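Local coordinates for protein Cap5O (Staphylococcus aureus, PDB 3OJO) that oxidises UDP-N-acetyl-mannosamine with NAD as cofactor, a step in the making of the capsular polysaccharide, at residues 23-28 with 167-172; 30-35 with 63-68; 110-115 with 123-128; 117-122 with 142-147. All coordinates share one frame; numbering follows the deposited sequence.

Interaction 1: 23-28 with 167-172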
loop_
_atom_site.group_PDB
_atom_site.type_symbol
_atom_site.label_atom_id
_atom_site.label_comp_id
_atom_site.label_asym_id
_atom_site.label_seq_id
_atom_site.Cartn_x
_atom_site.Cartn_y
_atom_site.Cartn_z
ATOM N N GLY B 23 -23.583 -11.820 15.625
ATOM C CA GLY B 23 -24.319 -12.060 16.864
ATOM C C GLY B 23 -24.952 -13.423 17.047
ATOM O O GLY B 23 -24.815 -14.003 18.123
ATOM N N LEU B 24 -25.691 -13.928 16.042
ATOM C CA LEU B 24 -26.348 -15.230 16.159
ATOM C C LEU B 24 -25.349 -16.383 16.374
ATOM O O LEU B 24 -25.482 -17.051 17.401
ATOM C CB LEU B 24 -27.324 -15.515 14.995
ATOM C CG LEU B 24 -28.086 -16.845 15.054
ATOM C CD1 LEU B 24 -28.985 -16.915 16.299
ATOM C CD2 LEU B 24 -28.861 -17.084 13.771
ATOM N N PRO B 25 -24.322 -16.602 15.513
ATOM C CA PRO B 25 -23.347 -17.674 15.792
ATOM C C PRO B 25 -22.625 -17.529 17.134
ATOM O O PRO B 25 -22.403 -18.539 17.803
ATOM C CB PRO B 25 -22.371 -17.566 14.619
ATOM C CG PRO B 25 -23.183 -16.955 13.524
ATOM C CD PRO B 25 -23.986 -15.925 14.245
ATOM N N THR B 26 -22.306 -16.276 17.540
ATOM C CA THR B 26 -21.672 -15.948 18.826
ATOM C C THR B 26 -22.582 -16.372 19.994
ATOM O O THR B 26 -22.084 -16.986 20.932
ATOM C CB THR B 26 -21.272 -14.459 18.855
ATOM O OG1 THR B 26 -20.337 -14.210 17.797
ATOM C CG2 THR B 26 -20.705 -14.010 20.195
ATOM N N SER B 27 -23.887 -16.035 19.952
ATOM C CA SER B 27 -24.856 -16.447 20.977
ATOM C C SER B 27 -24.893 -17.973 21.038
ATOM O O SER B 27 -24.828 -18.545 22.121
ATOM C CB SER B 27 -26.252 -15.951 20.617
ATOM O OG SER B 27 -26.240 -14.564 20.354
ATOM N N ILE B 28 -24.964 -18.622 19.857
ATOM C CA ILE B 28 -25.007 -20.074 19.721
ATOM C C ILE B 28 -23.753 -20.712 20.356
ATOM O O ILE B 28 -23.877 -21.682 21.096
ATOM C CB ILE B 28 -25.290 -20.489 18.231
ATOM C CG1 ILE B 28 -26.773 -20.256 17.884
ATOM C CG2 ILE B 28 -24.875 -21.948 17.920
ATOM C CD1 ILE B 28 -27.113 -20.288 16.355
ATOM N N GLY B 167 -19.201 -20.073 5.975
ATOM C CA GLY B 167 -19.015 -21.490 5.690
ATOM C C GLY B 167 -18.239 -22.188 6.787
ATOM O O GLY B 167 -18.387 -23.402 6.970
ATOM N N LYS B 168 -17.460 -21.406 7.561
ATOM C CA LYS B 168 -16.618 -21.881 8.666
ATOM C C LYS B 168 -16.735 -20.979 9.889
ATOM O O LYS B 168 -15.754 -20.861 10.627
ATOM C CB LYS B 168 -15.126 -21.953 8.223
ATOM C CG LYS B 168 -14.812 -22.956 7.114
ATOM C CD LYS B 168 -14.944 -24.407 7.604
ATOM C CE LYS B 168 -15.744 -25.285 6.683
ATOM N NZ LYS B 168 -16.380 -26.398 7.436
ATOM N N ILE B 169 -17.912 -20.338 10.101
ATOM C CA ILE B 169 -18.152 -19.370 11.198
ATOM C C ILE B 169 -17.787 -19.871 12.580
ATOM O O ILE B 169 -16.985 -19.219 13.254
ATOM C CB ILE B 169 -19.554 -18.674 11.172
ATOM C CG1 ILE B 169 -19.709 -17.750 9.938
ATOM C CG2 ILE B 169 -19.790 -17.887 12.467
ATOM C CD1 ILE B 169 -21.178 -17.321 9.613
ATOM N N LEU B 170 -18.382 -21.004 13.009
ATOM C CA LEU B 170 -18.129 -21.571 14.335
ATOM C C LEU B 170 -16.686 -21.976 14.539
ATOM O O LEU B 170 -16.116 -21.635 15.578
ATOM C CB LEU B 170 -19.085 -22.722 14.693
ATOM C CG LEU B 170 -20.585 -22.386 14.840
ATOM C CD1 LEU B 170 -21.352 -23.592 15.363
ATOM C CD2 LEU B 170 -20.831 -21.148 15.713
ATOM N N GLU B 171 -16.078 -22.662 13.549
ATOM C CA GLU B 171 -14.661 -23.042 13.661
ATOM C C GLU B 171 -13.804 -21.792 13.754
ATOM O O GLU B 171 -13.027 -21.664 14.704
ATOM C CB GLU B 171 -14.160 -24.038 12.572
ATOM C CG GLU B 171 -14.984 -24.146 11.295
ATOM C CD GLU B 171 -16.212 -25.045 11.312
ATOM O OE1 GLU B 171 -16.056 -26.258 11.586
ATOM O OE2 GLU B 171 -17.317 -24.550 10.982
ATOM N N GLU B 172 -14.060 -20.809 12.859
ATOM C CA GLU B 172 -13.385 -19.509 12.829
ATOM C C GLU B 172 -13.489 -18.780 14.190
ATOM O O GLU B 172 -12.514 -18.248 14.652
ATOM C CB GLU B 172 -13.949 -18.675 11.676
ATOM C CG GLU B 172 -13.435 -17.250 11.580
ATOM C CD GLU B 172 -12.311 -17.005 10.596
ATOM O OE1 GLU B 172 -11.586 -17.968 10.258
ATOM O OE2 GLU B 172 -12.130 -15.832 10.195
#
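Pro25 lays the side of its ring against Ile169 and Leu170, and the closest packing is with Ile169. The CG2 methyl of Ile169 sits 3.4 Å from Pro25 CB, and the same methyl lies 3.7 Å from Pro25 CG, so one branch of the isoleucine rests along two neighbouring carbons of the ring. That branch is trans to the backbone N (chi1 -66° for CG1), which turns CG2 toward the proline, and the two side chains meet at a slant. Leu170, which is partly exposed, forms the looser side of the contact. Its CD2 is 4.0 Å from Pro25 CB and 3.7 Å from the carbonyl Pro25 O, a methyl lying near a polar atom without bonding to it. Proline suits this place in the first turn of helix 23-32, where an amide hydrogen is not required; its rigid ring also gives a fixed apolar surface. Gly23, two residues earlier at the start of the helix, fits the last glycine of a GxGxxG pattern, in keeping with the nearby NAD. Ser27 OG lies 2.7 Å from Gly23 O, which Ser27 N also reaches, from the other face of the carbonyl plane. Lys168 is the N-cap residue of helix 169-175, and Glu172 touches a bound pyridine-2,6-dicarboxylic acid. Glu59 takes hydrogen bonds from the backbone amides of Gly167 and Ile169 and so fixes the start of this helix. The contact joins two Rossmann-domain helices beside helix 62-71, against which both Ile28 and Leu170 pack, while Ile28 also reaches Leu75 on strand 75-78.

Interaction 2: 30-35 with 63-68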
loop_
_atom_site.group_PDB
_atom_site.type_symbol
_atom_site.label_atom_id
_atom_site.label_comp_id
_atom_site.label_asym_id
_atom_site.label_seq_id
_atom_site.Cartn_x
_atom_site.Cartn_y
_atom_site.Cartn_z
ATOM N N PHE B 30 -21.506 -19.437 22.812
ATOM C CA PHE B 30 -21.424 -19.345 24.268
ATOM C C PHE B 30 -22.415 -20.300 24.949
ATOM O O PHE B 30 -22.063 -20.916 25.959
ATOM C CB PHE B 30 -21.672 -17.913 24.738
ATOM C CG PHE B 30 -20.509 -16.963 24.567
ATOM C CD1 PHE B 30 -19.471 -16.930 25.498
ATOM C CD2 PHE B 30 -20.500 -16.028 23.538
ATOM C CE1 PHE B 30 -18.434 -15.992 25.382
ATOM C CE2 PHE B 30 -19.470 -15.093 23.429
ATOM C CZ PHE B 30 -18.442 -15.085 24.346
ATOM N N ALA B 31 -23.641 -20.432 24.373
ATOM C CA ALA B 31 -24.708 -21.311 24.856
ATOM C C ALA B 31 -24.317 -22.786 24.722
ATOM O O ALA B 31 -24.695 -23.595 25.570
ATOM C CB ALA B 31 -25.998 -21.030 24.109
ATOM N N LYS B 32 -23.538 -23.120 23.671
ATOM C CA LYS B 32 -22.997 -24.455 23.379
ATOM C C LYS B 32 -22.019 -24.880 24.496
ATOM O O LYS B 32 -21.798 -26.075 24.698
ATOM C CB LYS B 32 -22.262 -24.429 22.018
ATOM C CG LYS B 32 -21.935 -25.790 21.428
ATOM C CD LYS B 32 -20.928 -25.691 20.289
ATOM C CE LYS B 32 -20.424 -27.052 19.853
ATOM N NZ LYS B 32 -21.396 -27.764 18.981
ATOM N N HIS B 33 -21.446 -23.888 25.209
ATOM C CA HIS B 33 -20.466 -24.063 26.283
ATOM C C HIS B 33 -21.040 -23.858 27.712
ATOM O O HIS B 33 -20.281 -23.702 28.677
ATOM C CB HIS B 33 -19.212 -23.206 25.992
ATOM C CG HIS B 33 -18.433 -23.690 24.804
ATOM N ND1 HIS B 33 -17.260 -24.398 24.956
ATOM C CD2 HIS B 33 -18.715 -23.596 23.484
ATOM C CE1 HIS B 33 -16.865 -24.711 23.731
ATOM N NE2 HIS B 33 -17.707 -24.246 22.813
ATOM N N GLY B 34 -22.370 -23.906 27.825
ATOM C CA GLY B 34 -23.087 -23.814 29.093
ATOM C C GLY B 34 -23.460 -22.447 29.630
ATOM O O GLY B 34 -23.991 -22.357 30.746
ATOM N N VAL B 35 -23.202 -21.376 28.864
ATOM C CA VAL B 35 -23.546 -20.012 29.292
ATOM C C VAL B 35 -25.030 -19.742 28.968
ATOM O O VAL B 35 -25.503 -20.178 27.920
ATOM C CB VAL B 35 -22.598 -18.953 28.671
ATOM C CG1 VAL B 35 -22.850 -17.567 29.246
ATOM C CG2 VAL B 35 -21.132 -19.347 28.853
ATOM N N GLN B 63 -27.905 -24.579 11.781
ATOM C CA GLN B 63 -29.274 -24.993 12.141
ATOM C C GLN B 63 -29.263 -26.156 13.141
ATOM O O GLN B 63 -30.018 -26.129 14.116
ATOM C CB GLN B 63 -30.058 -25.381 10.874
ATOM C CG GLN B 63 -31.503 -25.819 11.107
ATOM C CD GLN B 63 -32.373 -24.746 11.707
ATOM O OE1 GLN B 63 -32.786 -24.847 12.860
ATOM N NE2 GLN B 63 -32.678 -23.705 10.933
ATOM N N GLU B 64 -28.363 -27.148 12.914
ATOM C CA GLU B 64 -28.141 -28.333 13.740
ATOM C C GLU B 64 -27.655 -27.949 15.130
ATOM O O GLU B 64 -28.138 -28.493 16.116
ATOM C CB GLU B 64 -27.058 -29.175 13.060
ATOM C CG GLU B 64 -27.029 -30.654 13.400
ATOM C CD GLU B 64 -26.209 -31.481 12.426
ATOM O OE1 GLU B 64 -25.956 -31.007 11.291
ATOM O OE2 GLU B 64 -25.801 -32.600 12.809
ATOM N N VAL B 65 -26.695 -27.009 15.207
ATOM C CA VAL B 65 -26.108 -26.516 16.463
ATOM C C VAL B 65 -27.154 -25.716 17.216
ATOM O O VAL B 65 -27.313 -25.911 18.427
ATOM C CB VAL B 65 -24.806 -25.702 16.237
ATOM C CG1 VAL B 65 -24.063 -25.493 17.551
ATOM C CG2 VAL B 65 -23.895 -26.382 15.220
ATOM N N TYR B 66 -27.897 -24.842 16.483
ATOM C CA TYR B 66 -28.976 -24.026 17.035
ATOM C C TYR B 66 -30.075 -24.896 17.658
ATOM O O TYR B 66 -30.576 -24.552 18.726
ATOM C CB TYR B 66 -29.581 -23.123 15.946
ATOM C CG TYR B 66 -30.714 -22.252 16.453
ATOM C CD1 TYR B 66 -30.506 -21.334 17.478
ATOM C CD2 TYR B 66 -32.000 -22.390 15.951
ATOM C CE1 TYR B 66 -31.546 -20.561 17.974
ATOM C CE2 TYR B 66 -33.053 -21.620 16.443
ATOM C CZ TYR B 66 -32.818 -20.706 17.453
ATOM O OH TYR B 66 -33.833 -19.923 17.928
ATOM N N GLU B 67 -30.445 -26.009 16.990
ATOM C CA GLU B 67 -31.451 -26.967 17.464
ATOM C C GLU B 67 -31.064 -27.584 18.807
ATOM O O GLU B 67 -31.924 -27.676 19.677
ATOM C CB GLU B 67 -31.722 -28.057 16.423
ATOM C CG GLU B 67 -32.694 -27.629 15.334
ATOM C CD GLU B 67 -32.798 -28.508 14.104
ATOM O OE1 GLU B 67 -32.063 -29.517 14.006
ATOM O OE2 GLU B 67 -33.629 -28.179 13.229
ATOM N N GLU B 68 -29.775 -27.943 18.998
ATOM C CA GLU B 68 -29.252 -28.497 20.260
ATOM C C GLU B 68 -29.341 -27.478 21.399
ATOM O O GLU B 68 -29.820 -27.788 22.485
ATOM C CB GLU B 68 -27.772 -28.919 20.110
ATOM C CG GLU B 68 -27.496 -30.025 19.104
ATOM C CD GLU B 68 -26.058 -30.510 19.128
ATOM O OE1 GLU B 68 -25.179 -29.814 18.567
ATOM O OE2 GLU B 68 -25.809 -31.584 19.724
#
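Lys32 meets Val65 with the outer end of its chain, which crosses the valine side chain at about a right angle. The first torsion of Lys32 (chi1 -166°) sends CG away from the backbone N and the next two stay extended, which carries the chain outward before a bend at chi4 (79°) turns the amino group toward the other helix. The touching is done by one methyl: Val65 CG1 is 3.8 Å from Lys32 NZ and 4.2 Å from Lys32 CD, so it lies by the bend. Valine is well placed here, because a branch at the first side-chain carbon offers a methyl close to the helix without having to extend far. Glu68, one turn after Val65, points its first bond toward segment 30-35 as well, but its OE1 stays 4.3 Å from Lys32 NZ. The backbone of the first segment is finished off by a Schellman motif. Val35 N bonds to Phe30 O and Gly34 N to Ala31 O, with Gly34 as the C-prime residue whose positive phi a glycine takes without strain. Phe30 O also accepts from His33 N. Val69 of helix 62-71 also touches Ala31 and Lys32. Chemically, the contact is a surface one: the valine methyl touches the lysine's amino end and, more loosely, CD, while ammonium and carboxylate stand too far apart for a salt bridge. That is consistent with a mild, solvent-screened attraction rather than a fixed link, at least in this crystal, where Lys32 and Glu68 each also touch a neighbouring molecule of the lattice.

Interaction 3: 110-115 with 123-128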
loop_
_atom_site.group_PDB
_atom_site.type_symbol
_atom_site.label_atom_id
_atom_site.label_comp_id
_atom_site.label_asym_id
_atom_site.label_seq_id
_atom_site.Cartn_x
_atom_site.Cartn_y
_atom_site.Cartn_z
ATOM N N ARG B 110 -27.398 3.362 19.956
ATOM C CA ARG B 110 -28.795 2.992 20.214
ATOM C C ARG B 110 -28.813 1.702 21.030
ATOM O O ARG B 110 -29.531 1.634 22.022
ATOM C CB ARG B 110 -29.541 2.777 18.892
ATOM C CG ARG B 110 -30.639 3.774 18.633
ATOM C CD ARG B 110 -31.156 3.685 17.206
ATOM N NE ARG B 110 -30.463 4.615 16.311
ATOM C CZ ARG B 110 -30.559 4.596 14.984
ATOM N NH1 ARG B 110 -31.302 3.679 14.379
ATOM N NH2 ARG B 110 -29.899 5.485 14.253
ATOM N N ALA B 111 -27.981 0.698 20.628
ATOM C CA ALA B 111 -27.816 -0.576 21.315
ATOM C C ALA B 111 -27.224 -0.380 22.709
ATOM O O ALA B 111 -27.572 -1.132 23.621
ATOM C CB ALA B 111 -26.934 -1.508 20.505
ATOM N N LEU B 112 -26.320 0.622 22.876
ATOM C CA LEU B 112 -25.749 0.936 24.184
ATOM C C LEU B 112 -26.850 1.461 25.117
ATOM O O LEU B 112 -26.929 1.004 26.258
ATOM C CB LEU B 112 -24.546 1.896 24.103
ATOM C CG LEU B 112 -23.774 2.168 25.435
ATOM C CD1 LEU B 112 -23.187 0.887 26.050
ATOM C CD2 LEU B 112 -22.695 3.229 25.250
ATOM N N ASP B 113 -27.753 2.326 24.598
ATOM C CA ASP B 113 -28.876 2.885 25.367
ATOM C C ASP B 113 -29.915 1.852 25.826
ATOM O O ASP B 113 -30.574 2.082 26.845
ATOM C CB ASP B 113 -29.560 4.041 24.633
ATOM C CG ASP B 113 -28.750 5.305 24.517
ATOM O OD1 ASP B 113 -28.913 6.021 23.506
ATOM O OD2 ASP B 113 -27.949 5.586 25.439
ATOM N N SER B 114 -30.061 0.727 25.092
ATOM C CA SER B 114 -30.995 -0.370 25.418
ATOM C C SER B 114 -30.509 -1.186 26.627
ATOM O O SER B 114 -31.311 -1.753 27.369
ATOM C CB SER B 114 -31.175 -1.291 24.211
ATOM O OG SER B 114 -30.153 -2.270 24.091
ATOM N N ILE B 115 -29.185 -1.228 26.801
ATOM C CA ILE B 115 -28.425 -1.952 27.810
ATOM C C ILE B 115 -28.331 -1.196 29.152
ATOM O O ILE B 115 -28.377 -1.823 30.208
ATOM C CB ILE B 115 -27.052 -2.253 27.140
ATOM C CG1 ILE B 115 -27.042 -3.652 26.526
ATOM C CG2 ILE B 115 -25.784 -1.911 27.966
ATOM C CD1 ILE B 115 -25.826 -3.931 25.646
ATOM N N ASN B 123 -20.356 -5.661 35.755
ATOM C CA ASN B 123 -20.701 -5.982 34.366
ATOM C C ASN B 123 -19.616 -5.653 33.334
ATOM O O ASN B 123 -18.830 -4.715 33.519
ATOM C CB ASN B 123 -22.030 -5.321 33.971
ATOM C CG ASN B 123 -23.266 -5.947 34.584
ATOM O OD1 ASN B 123 -23.221 -6.978 35.287
ATOM N ND2 ASN B 123 -24.409 -5.337 34.307
ATOM N N THR B 124 -19.601 -6.433 32.231
ATOM C CA THR B 124 -18.685 -6.251 31.102
ATOM C C THR B 124 -19.474 -5.910 29.832
ATOM O O THR B 124 -20.469 -6.571 29.531
ATOM C CB THR B 124 -17.769 -7.467 30.912
ATOM O OG1 THR B 124 -17.171 -7.794 32.164
ATOM C CG2 THR B 124 -16.665 -7.223 29.864
ATOM N N ILE B 125 -19.040 -4.858 29.115
ATOM C CA ILE B 125 -19.615 -4.442 27.838
ATOM C C ILE B 125 -18.544 -4.663 26.786
ATOM O O ILE B 125 -17.468 -4.072 26.866
ATOM C CB ILE B 125 -20.152 -2.977 27.816
ATOM C CG1 ILE B 125 -21.089 -2.634 29.036
ATOM C CG2 ILE B 125 -20.761 -2.608 26.451
ATOM C CD1 ILE B 125 -22.326 -3.363 29.202
ATOM N N ILE B 126 -18.831 -5.554 25.832
ATOM C CA ILE B 126 -17.963 -5.858 24.702
ATOM C C ILE B 126 -18.633 -5.322 23.457
ATOM O O ILE B 126 -19.814 -5.581 23.234
ATOM C CB ILE B 126 -17.606 -7.352 24.556
ATOM C CG1 ILE B 126 -16.977 -7.912 25.855
ATOM C CG2 ILE B 126 -16.666 -7.572 23.341
ATOM C CD1 ILE B 126 -17.036 -9.423 25.969
ATOM N N VAL B 127 -17.893 -4.535 22.673
ATOM C CA VAL B 127 -18.380 -4.029 21.403
ATOM C C VAL B 127 -17.630 -4.830 20.335
ATOM O O VAL B 127 -16.403 -4.732 20.236
ATOM C CB VAL B 127 -18.236 -2.498 21.293
ATOM C CG1 VAL B 127 -18.752 -1.988 19.954
ATOM C CG2 VAL B 127 -18.982 -1.811 22.429
ATOM N N GLU B 128 -18.356 -5.737 19.641
ATOM C CA GLU B 128 -17.792 -6.591 18.589
ATOM C C GLU B 128 -17.903 -5.940 17.200
ATOM O O GLU B 128 -17.173 -6.310 16.289
ATOM C CB GLU B 128 -18.453 -7.969 18.583
ATOM C CG GLU B 128 -17.785 -8.980 19.497
ATOM C CD GLU B 128 -18.267 -10.415 19.340
ATOM O OE1 GLU B 128 -19.199 -10.655 18.534
ATOM O OE2 GLU B 128 -17.719 -11.301 20.039
#
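Ile125 meets Leu112 and Ile115 with the two ends of its branched side chain, and no hydrogen bond crosses between helix and strand. At CB, which faces the helix, the chain forks. The shorter branch, CG2, lies across CA-CB from the backbone N and ends 4.3 Å from Leu112 CD1, a loose methyl-to-methyl contact. The longer branch starts at CG1, set beside the backbone N by a chi1 of -49°, and chi2 (-62°) folds it over rather than stretching it out. Its terminal CD1 comes to 3.9 Å from Ile115 CG2, and the two side chains run alongside one another, pointing opposite ways, instead of meeting head on. The same CD1 also packs on Leu119, in the loop that leads from the helix back to the strand. A branched residue suits this strand position: extended backbones accommodate branching at CB easily, and two apolar arms can serve two positions of the helix, three residues apart. Leucine suits the helical side, because Leu112 must reach from a bond that does not itself aim at the strand. Near the end of the helix Ser114 OG bonds back to Ala111 O at 2.9 Å, tilted 28° from the carbonyl plane, which satisfies the hydroxyl within its own turn. Ala111 is part of the NAD pocket, so the helix also serves the cofactor site. The contact closes the beta-alpha-beta unit of strand 86-89, helix 106-115 and strand 124-127; Phe87 touches both isoleucines from strand 86-89, Leu157 of strand 156-159 flanks Ile125, and helix 135-145 lies against Leu112.

Interaction 4: 117-122 with 142-147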
loop_
_atom_site.group_PDB
_atom_site.type_symbol
_atom_site.label_atom_id
_atom_site.label_comp_id
_atom_site.label_asym_id
_atom_site.label_seq_id
_atom_site.Cartn_x
_atom_site.Cartn_y
_atom_site.Cartn_z
ATOM N N PRO B 117 -30.317 0.763 31.269
ATOM C CA PRO B 117 -31.181 0.546 32.449
ATOM C C PRO B 117 -30.975 -0.774 33.199
ATOM O O PRO B 117 -31.452 -0.911 34.320
ATOM C CB PRO B 117 -32.600 0.614 31.870
ATOM C CG PRO B 117 -32.468 1.255 30.558
ATOM C CD PRO B 117 -31.133 0.879 30.042
ATOM N N PHE B 118 -30.287 -1.740 32.586
ATOM C CA PHE B 118 -30.067 -3.061 33.167
ATOM C C PHE B 118 -28.693 -3.228 33.801
ATOM O O PHE B 118 -28.426 -4.269 34.404
ATOM C CB PHE B 118 -30.332 -4.147 32.110
ATOM C CG PHE B 118 -31.683 -4.001 31.445
ATOM C CD1 PHE B 118 -32.823 -4.544 32.023
ATOM C CD2 PHE B 118 -31.819 -3.287 30.261
ATOM C CE1 PHE B 118 -34.072 -4.379 31.425
ATOM C CE2 PHE B 118 -33.068 -3.119 29.664
ATOM C CZ PHE B 118 -34.185 -3.675 30.242
ATOM N N LEU B 119 -27.829 -2.203 33.677
ATOM C CA LEU B 119 -26.459 -2.221 34.177
ATOM C C LEU B 119 -26.320 -2.296 35.683
ATOM O O LEU B 119 -26.943 -1.526 36.410
ATOM C CB LEU B 119 -25.647 -1.041 33.633
ATOM C CG LEU B 119 -25.135 -1.158 32.197
ATOM C CD1 LEU B 119 -24.325 0.057 31.828
ATOM C CD2 LEU B 119 -24.302 -2.410 32.009
ATOM N N LYS B 120 -25.477 -3.225 36.138
ATOM C CA LYS B 120 -25.164 -3.471 37.542
ATOM C C LYS B 120 -23.641 -3.460 37.705
ATOM O O LYS B 120 -22.922 -3.682 36.728
ATOM C CB LYS B 120 -25.734 -4.838 38.003
ATOM C CG LYS B 120 -27.199 -5.129 37.619
ATOM C CD LYS B 120 -28.226 -4.515 38.570
ATOM C CE LYS B 120 -29.651 -4.878 38.198
ATOM N NZ LYS B 120 -30.227 -3.961 37.169
ATOM N N LYS B 121 -23.143 -3.189 38.930
ATOM C CA LYS B 121 -21.700 -3.188 39.180
ATOM C C LYS B 121 -21.098 -4.581 38.926
ATOM O O LYS B 121 -21.732 -5.592 39.242
ATOM C CB LYS B 121 -21.375 -2.650 40.582
ATOM C CG LYS B 121 -21.476 -1.127 40.659
ATOM C CD LYS B 121 -21.202 -0.567 42.039
ATOM C CE LYS B 121 -21.001 0.937 42.016
ATOM N NZ LYS B 121 -22.229 1.689 41.609
ATOM N N GLY B 122 -19.933 -4.605 38.274
ATOM C CA GLY B 122 -19.212 -5.828 37.918
ATOM C C GLY B 122 -19.397 -6.286 36.480
ATOM O O GLY B 122 -18.684 -7.186 36.020
ATOM N N PRO B 142 -17.850 8.088 28.379
ATOM C CA PRO B 142 -18.633 9.200 28.968
ATOM C C PRO B 142 -20.093 8.897 29.298
ATOM O O PRO B 142 -20.616 9.420 30.281
ATOM C CB PRO B 142 -18.562 10.282 27.898
ATOM C CG PRO B 142 -17.307 9.987 27.178
ATOM C CD PRO B 142 -17.271 8.499 27.088
ATOM N N VAL B 143 -20.746 8.070 28.477
ATOM C CA VAL B 143 -22.138 7.656 28.660
ATOM C C VAL B 143 -22.249 6.801 29.938
ATOM O O VAL B 143 -23.155 7.014 30.747
ATOM C CB VAL B 143 -22.675 6.933 27.392
ATOM C CG1 VAL B 143 -24.015 6.250 27.647
ATOM C CG2 VAL B 143 -22.788 7.905 26.223
ATOM N N ILE B 144 -21.316 5.855 30.112
ATOM C CA ILE B 144 -21.293 4.970 31.261
ATOM C C ILE B 144 -20.909 5.726 32.531
ATOM O O ILE B 144 -21.540 5.538 33.569
ATOM C CB ILE B 144 -20.427 3.716 30.979
ATOM C CG1 ILE B 144 -21.262 2.621 30.273
ATOM C CG2 ILE B 144 -19.868 3.160 32.257
ATOM C CD1 ILE B 144 -21.358 2.699 28.840
ATOM N N GLU B 145 -19.911 6.617 32.437
ATOM C CA GLU B 145 -19.460 7.431 33.571
ATOM C C GLU B 145 -20.515 8.443 34.042
ATOM O O GLU B 145 -20.503 8.846 35.207
ATOM C CB GLU B 145 -18.096 8.068 33.296
ATOM C CG GLU B 145 -16.964 7.084 33.574
ATOM C CD GLU B 145 -15.553 7.543 33.275
ATOM O OE1 GLU B 145 -15.383 8.396 32.374
ATOM O OE2 GLU B 145 -14.613 7.040 33.934
ATOM N N ASN B 146 -21.470 8.783 33.156
ATOM C CA ASN B 146 -22.599 9.668 33.445
ATOM C C ASN B 146 -23.562 9.020 34.443
ATOM O O ASN B 146 -24.270 9.730 35.162
ATOM C CB ASN B 146 -23.336 10.050 32.174
ATOM C CG ASN B 146 -23.625 11.529 32.106
ATOM O OD1 ASN B 146 -24.773 11.975 32.232
ATOM N ND2 ASN B 146 -22.573 12.324 31.961
ATOM N N LEU B 147 -23.579 7.669 34.478
ATOM C CA LEU B 147 -24.337 6.833 35.426
ATOM C C LEU B 147 -23.381 6.612 36.604
ATOM O O LEU B 147 -22.213 6.947 36.442
ATOM C CB LEU B 147 -24.657 5.478 34.773
ATOM C CG LEU B 147 -25.317 5.506 33.394
ATOM C CD1 LEU B 147 -25.383 4.128 32.790
ATOM C CD2 LEU B 147 -26.698 6.090 33.472
#
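Leu119 reaches Ile144 and Leu147 with a single methyl, joining the loop after helix 106-115 to the end of helix 135-145 at the rim of the Rossmann domain. In the first shell Leu119 CD1 stands 4.3 Å from Ile144 CG1, and it is the same 4.3 Å from Leu147 CD1. Both are gentle apolar contacts, and no hydrogen bond joins the segments. The methyl gets there because chi2 of Leu119 (-178°) keeps CD1 in line with the extended chain, pushing it as far forward as the residue allows. Leucine fits a loop position such as this, being long enough to bridge the distance from backbone to helix. Ile144 contributes the middle of its side chain, whereas Leu147 contributes a tip. A second shell sets the pieces in place. Leu112 of helix 106-115 packs on Val143 and Ile144, and Ile155 covers Ile144 from the loop before strand 156-159. Further along the loop, Lys121 donates to the backbone oxygen of Gly148 and makes a cation-pi contact with the ring of Phe149, tying the loop to the chain just beyond Leu147. Gly122 adopts a positive phi (99°), which glycine tolerates readily, and its backbone bonds to that of Asp154 as the chain turns into strand 124-127. Within the loop, Pro117 CB sits 4.2 Å above the plane of the Phe118 ring, offset toward its rim. Leu147 N holds a backbone hydrogen bond of 3.1 Å to Ile144 O.

In the fold
From the N terminus, helix 23-32 supplies the first half of both interaction 1 and interaction 2. Interaction 2 closes early, when helix 62-71 folds back against it, and is followed in series by interactions 3 and 4. Interaction 3 closes a short loop from helix 106-115 to strand 124-127; interaction 4 opens inside that loop and closes later on helix 135-145, so the two cross and share a common apolar cluster. Interaction 1 closes last, at helix 169-175, enclosing the other three. Interactions 1 and 2 touch through Ile28, Leu170, Val65 and Tyr66. Together they tie helices 23-32, 62-71, 106-115, 135-145 and 169-175, strand 124-127 and loop 117-122 of the NAD-binding domain.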